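Local coordinates for oxygen-independent coproporphyrinogen III oxidase (Escherichia coli, PDB 1OLT), which catalyses the oxygen-independent oxidative decarboxylation of two propionate groups of coproporphyrinogen III to vinyl groups in heme biosynthesis, as a radical SAM enzyme, at residues Cys62-Cys66 and Pro148-Glu152; Gly170-Phe174 and Arg184-Glu188. All coordinates share one frame. Where two conformers were deposited one is given. Numbering follows the deposited sequence.

In the fold
From the N terminus, strand 53-62 runs into the cluster-binding loop, and interaction 1 joins the start of that loop, 62-66, to residues 148-152, which follow strand 140-146. The contact thus closes a long loop containing strand 105-112. Strand 166-172 comes next, and interaction 2 closes a short loop from its end over helix 176-182 to residues 184-188, ahead of helix 188-200. The two loops follow in series, neither nested nor crossed. They nevertheless touch at the C-terminal ends of the parallel strands of the radical SAM core: Arg184 lies against Cys66 and Arg149, and Pro148 packs on Gly170. Together they flank the iron-sulfur cluster and its bound S-adenosylmethionine.

Interaction 1. Residues Cys62-Cys66 and Pro148-Glu152; sequences CHKLC and PREIE. With SF4 (iron/sulfur cluster), chain B.
Neither segment is helical: Cys62 ends strand 53-62 in an extended conformation (phi/psi -130/153), His63 turns the chain (-72/-35) and Lys64 extends it again (-150/150), while across from them Arg149 is extended (-139/148) and Glu150 takes a left-handed helical conformation (49/47). The backbones stay well apart, nearest at His63 CA to Glu150 CA, 8.1 Å, so side chains and waters fill the gap without a direct hydrogen bond. Glu150 (chi1 m, chi2 t) lays OE1 over a face of the His63 ring, 3.6 Å from His63 CG; the same oxygen forms a salt bridge with Arg77. One water joins His63 NE2 (3.0 Å) to Glu150 O (2.7 Å). Lys64 NZ is 4.5 Å from Glu150 OE2, beyond a salt bridge, but one water links these two atoms and another links Lys64 NZ to Arg149 NH1. Arg149 (chi1 m, chi2 t, chi3 m), paired with Asp147 through NE, brings NH2 to 3.5 Å from Cys66 SG and 3.6 Å from SF4 S2. Both cysteines are m rotamers: Cys62 SG binds FE1 at 2.3 Å and Cys66 SG binds FE4 at 2.5 Å. With Cys69 they form the CX3CX2C motif, the three-cysteine [4Fe-4S] site characteristic of radical SAM enzymes, here flanked by an arginine.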
loop_
_atom_site.group_PDB
_atom_site.type_symbol
_atom_site.label_atom_id
_atom_site.label_comp_id
_atom_site.label_asym_id
_atom_site.label_seq_id
_atom_site.Cartn_x
_atom_site.Cartn_y
_atom_site.Cartn_z
ATOM N N CYS A 62 2.104 -16.858 -6.544
ATOM C CA CYS A 62 3.523 -16.621 -6.777
ATOM C C CYS A 62 4.208 -17.905 -7.251
ATOM O O CYS A 62 3.802 -19.007 -6.906
ATOM C CB CYS A 62 4.199 -16.095 -5.520
ATOM S SG CYS A 62 3.465 -14.616 -4.827
ATOM N N HIS A 63 5.289 -17.752 -8.010
ATOM C CA HIS A 63 6.052 -18.901 -8.543
ATOM C C HIS A 63 6.843 -19.636 -7.441
ATOM O O HIS A 63 6.980 -20.856 -7.475
ATOM C CB HIS A 63 7.033 -18.440 -9.637
ATOM C CG HIS A 63 6.341 -17.891 -10.840
ATOM N ND1 HIS A 63 5.355 -18.579 -11.508
ATOM C CD2 HIS A 63 6.568 -16.776 -11.558
ATOM C CE1 HIS A 63 4.942 -17.871 -12.544
ATOM N NE2 HIS A 63 5.648 -16.765 -12.590
ATOM N N LYS A 64 7.338 -18.864 -6.455
ATOM C CA LYS A 64 8.369 -19.336 -5.546
ATOM C C LYS A 64 8.254 -18.674 -4.132
ATOM O O LYS A 64 7.786 -17.533 -4.027
ATOM C CB LYS A 64 9.732 -19.022 -6.187
ATOM C CG LYS A 64 10.879 -19.798 -5.536
ATOM C CD LYS A 64 12.291 -19.491 -6.127
ATOM C CE LYS A 64 12.440 -19.856 -7.663
ATOM N NZ LYS A 64 13.874 -19.490 -8.126
ATOM N N LEU A 65 8.650 -19.357 -3.094
ATOM C CA LEU A 65 8.407 -18.893 -1.718
ATOM C C LEU A 65 9.543 -17.977 -1.217
ATOM O O LEU A 65 10.586 -18.434 -0.904
ATOM C CB LEU A 65 8.271 -20.065 -0.766
ATOM C CG LEU A 65 8.065 -19.794 0.714
ATOM C CD1 LEU A 65 6.751 -19.032 0.906
ATOM C CD2 LEU A 65 8.053 -21.073 1.418
ATOM N N CYS A 66 9.292 -16.654 -1.197
ATOM C CA CYS A 66 10.204 -15.736 -0.579
ATOM C C CYS A 66 10.058 -15.935 0.933
ATOM O O CYS A 66 8.951 -15.773 1.459
ATOM C CB CYS A 66 9.844 -14.297 -0.935
ATOM S SG CYS A 66 9.882 -13.918 -2.733
ATOM N N PRO A 148 10.319 -9.502 -10.910
ATOM C CA PRO A 148 11.250 -9.520 -12.055
ATOM C C PRO A 148 12.000 -10.893 -12.198
ATOM O O PRO A 148 13.284 -10.934 -12.290
ATOM C CB PRO A 148 12.222 -8.436 -11.693
ATOM C CG PRO A 148 12.333 -8.624 -10.125
ATOM C CD PRO A 148 10.900 -8.871 -9.727
ATOM N N ARG A 149 11.251 -11.968 -12.116
ATOM C CA ARG A 149 11.733 -13.345 -12.276
ATOM C C ARG A 149 10.698 -14.080 -13.097
ATOM O O ARG A 149 9.530 -13.734 -13.059
ATOM C CB ARG A 149 11.862 -14.031 -10.942
ATOM C CG ARG A 149 12.954 -13.519 -10.101
ATOM C CD ARG A 149 12.962 -14.148 -8.705
ATOM N NE ARG A 149 11.800 -13.702 -7.917
ATOM C CZ ARG A 149 11.339 -14.295 -6.841
ATOM N NH1 ARG A 149 11.963 -15.352 -6.331
ATOM N NH2 ARG A 149 10.275 -13.788 -6.209
ATOM N N GLU A 150 11.153 -15.041 -13.882
ATOM C CA GLU A 150 10.258 -15.893 -14.717
ATOM C C GLU A 150 9.256 -15.053 -15.533
ATOM O O GLU A 150 8.016 -15.269 -15.564
ATOM C CB GLU A 150 9.615 -16.944 -13.823
ATOM C CG GLU A 150 10.663 -17.840 -13.165
ATOM C CD GLU A 150 10.046 -18.973 -12.314
ATOM O OE1 GLU A 150 9.010 -19.489 -12.726
ATOM O OE2 GLU A 150 10.561 -19.298 -11.193
ATOM N N ILE A 151 9.788 -14.039 -16.167
ATOM C CA ILE A 151 8.953 -13.160 -16.966
ATOM C C ILE A 151 9.797 -12.715 -18.156
ATOM O O ILE A 151 10.963 -12.523 -18.017
ATOM C CB ILE A 151 8.410 -11.951 -16.111
ATOM C CG1 ILE A 151 7.328 -11.189 -16.826
ATOM C CG2 ILE A 151 9.488 -10.969 -15.671
ATOM C CD1 ILE A 151 6.774 -10.058 -15.992
ATOM N N GLU A 152 9.165 -12.525 -19.304
ATOM C CA GLU A 152 9.869 -12.042 -20.490
ATOM C C GLU A 152 9.620 -10.525 -20.601
ATOM O O GLU A 152 8.574 -10.014 -20.175
ATOM C CB GLU A 152 9.367 -12.775 -21.739
ATOM C CG GLU A 152 9.821 -14.226 -21.821
ATOM C CD GLU A 152 11.265 -14.390 -21.435
ATOM O OE1 GLU A 152 12.122 -13.835 -22.150
ATOM O OE2 GLU A 152 11.542 -15.035 -20.383
HETATM FE FE1 SF4 B . 5.257 -13.600 -3.766
HETATM FE FE2 SF4 B . 5.789 -12.272 -1.526
HETATM FE FE3 SF4 B . 6.220 -11.309 -3.857
HETATM FE FE4 SF4 B . 7.560 -13.071 -3.010
HETATM S S1 SF4 B . 7.545 -10.986 -2.050
HETATM S S2 SF4 B . 6.933 -13.054 -5.142
HETATM S S3 SF4 B . 6.230 -14.384 -2.050
HETATM S S4 SF4 B . 4.307 -11.782 -2.957
HETATM O O HOH W 1 5.774 -14.381 -14.442
HETATM O O HOH W 2 14.456 -16.878 -6.981
HETATM O O HOH W 3 13.286 -19.654 -10.994
#

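Interaction 2. Residues Gly170-Phe174 and Arg184-Glu188; sequences GVQDF and REQDE. With SAM (S-adenosylmethionine), chain C.
Arg184, with chi1 to chi3 all t, reaches toward the end of strand 166-172, where Gln172 (phi/psi 73/-63) forms a classic gamma turn closed by a weak Asp173 N to Val171 O bond of 2.8 Å. The Arg184 guanidinium holds the S-adenosylmethionine carboxylate by two hydrogen bonds, Arg184 NH1 to SAM O and Arg184 NH2 to SAM OXT, both 2.9 Å; NH2 also gives a weak bond to Gly170 O (3.0 Å). A CB on Gly170 would clash with Arg184 NH2 and SAM OXT. Gln172 OE1 sits over the guanidinium face, while Gln172 NE2 donates to ribose O2' at 2.8 Å. After Glu185, Gln186 (chi1 p, chi2 t) clamps the pair: OE1 accepts from Arg184 NE (2.9 Å), and NE2 donates to Val171 O (2.7 Å). Asp187 is the N-cap of the following helix, OD1 capping Phe190 N. Glu188 lays CG 3.9 Å from Phe174 CE1, and a water bridges Glu188 OE1 and Phe174 O, each at 2.7 Å. End to end the segments diverge by 69°. Strand 207-212 pairs alongside 166-172, helix 176-182 connects the two segments, and Ile191 of helix 188-200 packs on Val171, Phe174 and Gln186.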
loop_
_atom_site.group_PDB
_atom_site.type_symbol
_atom_site.label_atom_id
_atom_site.label_comp_id
_atom_site.label_asym_id
_atom_site.label_seq_id
_atom_site.Cartn_x
_atom_site.Cartn_y
_atom_site.Cartn_z
ATOM N N GLY A 170 9.143 -5.519 -7.270
ATOM C CA GLY A 170 9.857 -5.946 -6.096
ATOM C C GLY A 170 11.324 -6.194 -6.400
ATOM O O GLY A 170 11.641 -6.906 -7.330
ATOM N N VAL A 171 12.206 -5.649 -5.590
ATOM C CA VAL A 171 13.649 -5.965 -5.667
ATOM C C VAL A 171 14.173 -6.559 -4.342
ATOM O O VAL A 171 14.852 -7.588 -4.320
ATOM C CB VAL A 171 14.444 -4.702 -6.112
ATOM C CG1 VAL A 171 15.943 -4.866 -5.948
ATOM C CG2 VAL A 171 14.080 -4.314 -7.589
ATOM N N GLN A 172 13.778 -5.931 -3.242
ATOM C CA GLN A 172 14.113 -6.306 -1.892
ATOM C C GLN A 172 15.550 -5.992 -1.528
ATOM O O GLN A 172 15.785 -5.169 -0.618
ATOM C CB GLN A 172 13.708 -7.758 -1.545
ATOM C CG GLN A 172 12.490 -8.278 -2.308
ATOM C CD GLN A 172 11.252 -7.434 -2.233
ATOM O OE1 GLN A 172 10.258 -7.778 -2.850
ATOM N NE2 GLN A 172 11.280 -6.376 -1.485
ATOM N N ASP A 173 16.498 -6.613 -2.208
ATOM C CA ASP A 173 17.918 -6.296 -2.073
ATOM C C ASP A 173 18.627 -6.879 -3.303
ATOM O O ASP A 173 18.180 -7.938 -3.817
ATOM C CB ASP A 173 18.441 -6.946 -0.791
ATOM C CG ASP A 173 19.771 -6.352 -0.303
ATOM O OD1 ASP A 173 20.497 -5.716 -1.098
ATOM O OD2 ASP A 173 20.178 -6.494 0.884
ATOM N N PHE A 174 19.684 -6.208 -3.764
ATOM C CA PHE A 174 20.602 -6.726 -4.765
ATOM C C PHE A 174 21.717 -7.627 -4.215
ATOM O O PHE A 174 22.360 -8.383 -4.973
ATOM C CB PHE A 174 21.318 -5.562 -5.509
ATOM C CG PHE A 174 20.466 -4.908 -6.530
ATOM C CD1 PHE A 174 19.884 -5.660 -7.520
ATOM C CD2 PHE A 174 20.221 -3.535 -6.493
ATOM C CE1 PHE A 174 19.065 -5.049 -8.537
ATOM C CE2 PHE A 174 19.372 -2.906 -7.498
ATOM C CZ PHE A 174 18.808 -3.667 -8.509
ATOM N N ARG A 184 15.303 -15.538 -2.765
ATOM C CA ARG A 184 14.906 -14.609 -3.791
ATOM C C ARG A 184 16.089 -14.266 -4.724
ATOM O O ARG A 184 16.364 -13.112 -5.037
ATOM C CB ARG A 184 14.285 -13.324 -3.251
ATOM C CG ARG A 184 13.393 -12.630 -4.376
ATOM C CD ARG A 184 13.081 -11.355 -4.011
ATOM N NE ARG A 184 12.458 -10.592 -5.056
ATOM C CZ ARG A 184 11.168 -10.309 -5.171
ATOM N NH1 ARG A 184 10.254 -10.827 -4.351
ATOM N NH2 ARG A 184 10.804 -9.479 -6.148
ATOM N N GLU A 185 16.770 -15.307 -5.172
ATOM C CA GLU A 185 17.799 -15.176 -6.168
ATOM C C GLU A 185 17.147 -14.549 -7.420
ATOM O O GLU A 185 16.132 -15.003 -7.885
ATOM C CB GLU A 185 18.365 -16.534 -6.539
ATOM C CG GLU A 185 19.317 -16.501 -7.716
ATOM C CD GLU A 185 20.592 -15.818 -7.368
ATOM O OE1 GLU A 185 20.988 -15.946 -6.173
ATOM O OE2 GLU A 185 21.213 -15.180 -8.310
ATOM N N GLN A 186 17.786 -13.525 -7.937
ATOM C CA GLN A 186 17.315 -12.796 -9.099
ATOM C C GLN A 186 18.497 -12.199 -9.867
ATOM O O GLN A 186 19.664 -11.971 -9.333
ATOM C CB GLN A 186 16.215 -11.733 -8.674
ATOM C CG GLN A 186 16.619 -10.873 -7.763
ATOM C CD GLN A 186 15.515 -10.068 -7.025
ATOM O OE1 GLN A 186 14.304 -10.179 -7.258
ATOM N NE2 GLN A 186 16.004 -9.188 -6.169
ATOM N N ASP A 187 18.257 -12.023 -11.151
ATOM C CA ASP A 187 19.345 -11.627 -12.033
ATOM C C ASP A 187 19.366 -10.094 -12.122
ATOM O O ASP A 187 18.449 -9.520 -12.621
ATOM C CB ASP A 187 19.105 -12.262 -13.401
ATOM C CG ASP A 187 20.230 -12.023 -14.351
ATOM O OD1 ASP A 187 20.680 -10.861 -14.560
ATOM O OD2 ASP A 187 20.726 -12.955 -14.955
ATOM N N GLU A 188 20.438 -9.467 -11.629
ATOM C CA GLU A 188 20.537 -8.008 -11.543
ATOM C C GLU A 188 20.470 -7.390 -12.950
ATOM O O GLU A 188 19.819 -6.353 -13.158
ATOM C CB GLU A 188 21.850 -7.614 -10.898
ATOM C CG GLU A 188 22.047 -6.118 -10.769
ATOM C CD GLU A 188 23.346 -5.768 -10.032
ATOM O OE1 GLU A 188 23.559 -6.215 -8.899
ATOM O OE2 GLU A 188 24.158 -5.131 -10.617
HETATM N N SAM C . 5.017 -10.316 -5.874
HETATM C CA SAM C . 5.823 -9.237 -6.429
HETATM C C SAM C . 7.287 -9.246 -5.970
HETATM O O SAM C . 7.602 -9.893 -4.912
HETATM O OXT SAM C . 8.057 -8.677 -6.716
HETATM C CB SAM C . 5.165 -7.926 -5.957
HETATM C CG SAM C . 5.510 -7.298 -4.633
HETATM S SD SAM C . 4.914 -8.141 -3.189
HETATM C CE SAM C . 3.147 -8.331 -3.458
HETATM C "C5'" SAM C . 4.659 -6.702 -2.013
HETATM C "C4'" SAM C . 5.872 -6.171 -1.170
HETATM O "O4'" SAM C . 5.747 -6.394 0.228
HETATM C "C3'" SAM C . 7.180 -6.853 -1.495
HETATM O "O3'" SAM C . 7.743 -6.458 -2.751
HETATM C "C2'" SAM C . 8.042 -6.571 -0.258
HETATM O "O2'" SAM C . 8.845 -5.407 -0.450
HETATM C "C1'" SAM C . 7.024 -6.285 0.818
HETATM N N9 SAM C . 7.069 -7.215 1.929
HETATM C C8 SAM C . 6.586 -8.498 1.892
HETATM N N7 SAM C . 6.759 -9.060 3.084
HETATM C C5 SAM C . 7.337 -8.123 3.902
HETATM C C6 SAM C . 7.737 -8.146 5.249
HETATM N N6 SAM C . 7.579 -9.209 6.037
HETATM N N1 SAM C . 8.299 -7.014 5.769
HETATM C C2 SAM C . 8.473 -5.880 4.968
HETATM N N3 SAM C . 8.081 -5.849 3.673
HETATM C C4 SAM C . 7.532 -6.967 3.156
HETATM O O HOH W 4 22.539 -8.442 -7.665
#